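Local structure of phospholipase C-beta (PLC-beta) (Sepia officinalis, 3QR0) at residues R365-D370 with Y398-S403. The protein belongs to the phospholipase C family, a multidomain protein whose TIM-barrel core is accompanied by PH, EF-hand and C2 domains. Residues are numbered along the deposited sequence; the frame is centred on the assembly and turned at random.
Sequences RCLELD and YAIAES. With CA (calcium ion), chain B.
Asp-370 OD2 is gripped twice, binding the calcium ion at 2.5 Å and taking part in a hydrogen bond with the hydroxyl of Tyr-341. Its sister oxygen OD1 also lies 2.5 Å from the ion, so the carboxylate chelates the metal through both oxygens, which fixes its rotation. Two residues back, Glu-368 needs its longer side chain to reach the same ion. With CG anti to the backbone N (chi1 -174°) and the rest extended, its OE2 sits 2.4 Å from the calcium, while OE1 forms a salt bridge with Arg-570, a Y-domain residue. Asn-339, Glu-417 and two waters complete the site.

Leu-367 and Leu-369, alternating with these acids along strand 366-372, point instead toward helix 393-403. Ile-400 answers from the helix. Its CG1 is anti to the carbonyl carbon (chi1 -68°), and with chi2 near trans the chain stretches out tip to tip with both leucines. CD1 of Leu-367 meets CG1 of Ile-400 at 4.0 Å, and CD2 of Leu-369 approaches CD1 of Ile-400 at 4.1 Å. Branched aliphatic residues suit this buried layer, offering methyls and no polar group to satisfy. Leu-414 of the parallel neighbouring strand 412-418 touches both Leu-367 and Ile-400, widening the apolar patch. Arg-365 NH1 hydrogen-bonds to the carbonyl O of Ala-404, the residue just after the helix.

Strand and helix thus meet as in a TIM barrel, with aliphatic contacts on the outer layer and acids facing inward: one strand turns acid oxygens to the ion and methyls to the helix, keeping the two chemistries on opposite faces.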
ATOM      1  N   ARG A 365     -11.272  -0.996   3.838  1.00 20.69           N
ATOM      2  CA  ARG A 365     -12.577  -0.480   4.290  1.00 21.60           C
ATOM      3  C   ARG A 365     -13.635  -1.558   4.532  1.00 22.33           C
ATOM      4  O   ARG A 365     -14.633  -1.299   5.203  1.00 23.58           O
ATOM      5  CB  ARG A 365     -13.139   0.534   3.282  1.00 21.22           C
ATOM      6  CG  ARG A 365     -12.259   1.767   3.041  1.00 20.72           C
ATOM      7  CD  ARG A 365     -12.217   2.705   4.251  1.00 19.81           C
ATOM      8  NE  ARG A 365     -11.175   2.303   5.181  1.00 18.85           N
ATOM      9  CZ  ARG A 365     -11.056   2.709   6.441  1.00 19.51           C
ATOM     10  NH1 ARG A 365     -11.914   3.566   6.985  1.00 19.71           N
ATOM     11  NH2 ARG A 365     -10.050   2.241   7.165  1.00 19.82           N
ATOM     12  N   CYS A 366     -13.446  -2.747   3.976  1.00 22.65           N
ATOM     13  CA  CYS A 366     -14.459  -3.791   4.068  1.00 23.17           C
ATOM     14  C   CYS A 366     -13.844  -5.037   4.685  1.00 22.81           C
ATOM     15  O   CYS A 366     -12.854  -5.569   4.175  1.00 22.42           O
ATOM     16  CB  CYS A 366     -15.054  -4.103   2.696  1.00 23.46           C
ATOM     17  SG  CYS A 366     -16.401  -5.348   2.722  1.00 26.76           S
ATOM     18  N   LEU A 367     -14.441  -5.481   5.785  1.00 22.55           N
ATOM     19  CA  LEU A 367     -13.912  -6.568   6.596  1.00 22.92           C
ATOM     20  C   LEU A 367     -14.947  -7.663   6.717  1.00 23.18           C
ATOM     21  O   LEU A 367     -16.141  -7.429   6.490  1.00 23.84           O
ATOM     22  CB  LEU A 367     -13.581  -6.069   8.003  1.00 23.04           C
ATOM     23  CG  LEU A 367     -12.885  -4.720   8.144  1.00 23.47           C
ATOM     24  CD1 LEU A 367     -12.826  -4.330   9.619  1.00 23.49           C
ATOM     25  CD2 LEU A 367     -11.498  -4.747   7.531  1.00 22.66           C
ATOM     26  N   GLU A 368     -14.496  -8.853   7.099  1.00 22.94           N
ATOM     27  CA  GLU A 368     -15.394  -9.973   7.307  1.00 23.20           C
ATOM     28  C   GLU A 368     -15.305 -10.508   8.733  1.00 23.14           C
ATOM     29  O   GLU A 368     -14.213 -10.650   9.290  1.00 23.19           O
ATOM     30  CB  GLU A 368     -15.084 -11.080   6.312  1.00 23.47           C
ATOM     31  CG  GLU A 368     -16.075 -12.238   6.348  1.00 24.68           C
ATOM     32  CD  GLU A 368     -15.902 -13.184   5.185  1.00 26.18           C
ATOM     33  OE1 GLU A 368     -14.956 -12.982   4.396  1.00 28.58           O
ATOM     34  OE2 GLU A 368     -16.699 -14.139   5.058  1.00 26.44           O
ATOM     35  N   LEU A 369     -16.467 -10.795   9.307  1.00 23.11           N
ATOM     36  CA  LEU A 369     -16.587 -11.363  10.640  1.00 23.19           C
ATOM     37  C   LEU A 369     -17.479 -12.598  10.531  1.00 23.36           C
ATOM     38  O   LEU A 369     -18.674 -12.480  10.232  1.00 23.64           O
ATOM     39  CB  LEU A 369     -17.204 -10.349  11.615  1.00 23.42           C
ATOM     40  CG  LEU A 369     -16.437  -9.065  11.987  1.00 23.42           C
ATOM     41  CD1 LEU A 369     -16.305  -8.082  10.819  1.00 22.68           C
ATOM     42  CD2 LEU A 369     -17.116  -8.363  13.163  1.00 23.07           C
ATOM     43  N   ASP A 370     -16.886 -13.774  10.744  1.00 23.08           N
ATOM     44  CA  ASP A 370     -17.616 -15.044  10.757  1.00 23.15           C
ATOM     45  C   ASP A 370     -18.030 -15.334  12.190  1.00 23.77           C
ATOM     46  O   ASP A 370     -17.199 -15.749  13.008  1.00 23.41           O
ATOM     47  CB  ASP A 370     -16.736 -16.199  10.256  1.00 22.90           C
ATOM     48  CG  ASP A 370     -16.489 -16.161   8.762  1.00 22.14           C
ATOM     49  OD1 ASP A 370     -16.845 -15.172   8.084  1.00 21.47           O
ATOM     50  OD2 ASP A 370     -15.903 -17.135   8.245  1.00 22.83           O
ATOM     51  N   TYR A 398     -14.508  -3.905  19.380  1.00 23.83           N
ATOM     52  CA  TYR A 398     -13.763  -2.843  20.066  1.00 24.21           C
ATOM     53  C   TYR A 398     -12.436  -2.535  19.353  1.00 23.63           C
ATOM     54  O   TYR A 398     -11.994  -1.385  19.340  1.00 24.25           O
ATOM     55  CB  TYR A 398     -13.552  -3.187  21.548  1.00 24.96           C
ATOM     56  CG  TYR A 398     -14.752  -2.824  22.388  1.00 25.99           C
ATOM     57  CD1 TYR A 398     -14.911  -1.528  22.872  1.00 27.41           C
ATOM     58  CD2 TYR A 398     -15.746  -3.754  22.669  1.00 27.21           C
ATOM     59  CE1 TYR A 398     -16.014  -1.174  23.635  1.00 28.86           C
ATOM     60  CE2 TYR A 398     -16.862  -3.411  23.431  1.00 28.95           C
ATOM     61  CZ  TYR A 398     -16.987  -2.118  23.912  1.00 29.56           C
ATOM     62  OH  TYR A 398     -18.080  -1.763  24.662  1.00 30.94           O
ATOM     63  N   ALA A 399     -11.826  -3.552  18.744  1.00 22.88           N
ATOM     64  CA  ALA A 399     -10.637  -3.367  17.898  1.00 22.18           C
ATOM     65  C   ALA A 399     -10.973  -2.559  16.645  1.00 21.61           C
ATOM     66  O   ALA A 399     -10.264  -1.606  16.292  1.00 21.77           O
ATOM     67  CB  ALA A 399     -10.050  -4.724  17.500  1.00 21.46           C
ATOM     68  N   ILE A 400     -12.061  -2.936  15.982  1.00 21.25           N
ATOM     69  CA  ILE A 400     -12.537  -2.210  14.809  1.00 21.00           C
ATOM     70  C   ILE A 400     -12.849  -0.749  15.161  1.00 21.64           C
ATOM     71  O   ILE A 400     -12.458   0.171  14.437  1.00 21.01           O
ATOM     72  CB  ILE A 400     -13.783  -2.891  14.178  1.00 21.10           C
ATOM     73  CG1 ILE A 400     -13.391  -4.242  13.560  1.00 20.87           C
ATOM     74  CG2 ILE A 400     -14.401  -1.997  13.106  1.00 19.83           C
ATOM     75  CD1 ILE A 400     -14.559  -5.132  13.186  1.00 21.33           C
ATOM     76  N   ALA A 401     -13.532  -0.545  16.287  1.00 22.76           N
ATOM     77  CA  ALA A 401     -13.905   0.798  16.727  1.00 23.48           C
ATOM     78  C   ALA A 401     -12.671   1.678  16.961  1.00 23.80           C
ATOM     79  O   ALA A 401     -12.695   2.869  16.662  1.00 24.34           O
ATOM     80  CB  ALA A 401     -14.774   0.726  17.988  1.00 24.13           C
ATOM     81  N   GLU A 402     -11.595   1.088  17.476  1.00 24.01           N
ATOM     82  CA  GLU A 402     -10.341   1.813  17.684  1.00 24.27           C
ATOM     83  C   GLU A 402      -9.681   2.275  16.377  1.00 23.69           C
ATOM     84  O   GLU A 402      -9.267   3.430  16.257  1.00 23.73           O
ATOM     85  CB  GLU A 402      -9.345   0.944  18.472  1.00 24.52           C
ATOM     86  CG  GLU A 402      -8.007   1.622  18.748  1.00 25.21           C
ATOM     87  CD  GLU A 402      -6.939   0.685  19.282  1.00 27.08           C
ATOM     88  OE1 GLU A 402      -7.265  -0.432  19.750  1.00 27.56           O
ATOM     89  OE2 GLU A 402      -5.756   1.089  19.237  1.00 28.75           O
ATOM     90  N   SER A 403      -9.576   1.374  15.407  1.00 23.14           N
ATOM     91  CA  SER A 403      -8.694   1.579  14.255  1.00 22.80           C
ATOM     92  C   SER A 403      -9.408   2.012  12.973  1.00 22.51           C
ATOM     93  O   SER A 403      -8.758   2.443  12.024  1.00 22.41           O
ATOM     94  CB  SER A 403      -7.902   0.297  13.993  1.00 22.65           C
ATOM     95  OG  SER A 403      -7.181  -0.086  15.154  1.00 23.63           O
TER
HETATM   96 CA    CA B1000     -16.273 -16.322   5.878  1.00 22.54          CA
HETATM   97  O   HOH W   1     -15.730 -18.678   5.433  1.00 20.83           O
HETATM   98  O   HOH W   2     -15.789 -16.729   3.526  1.00 21.27           O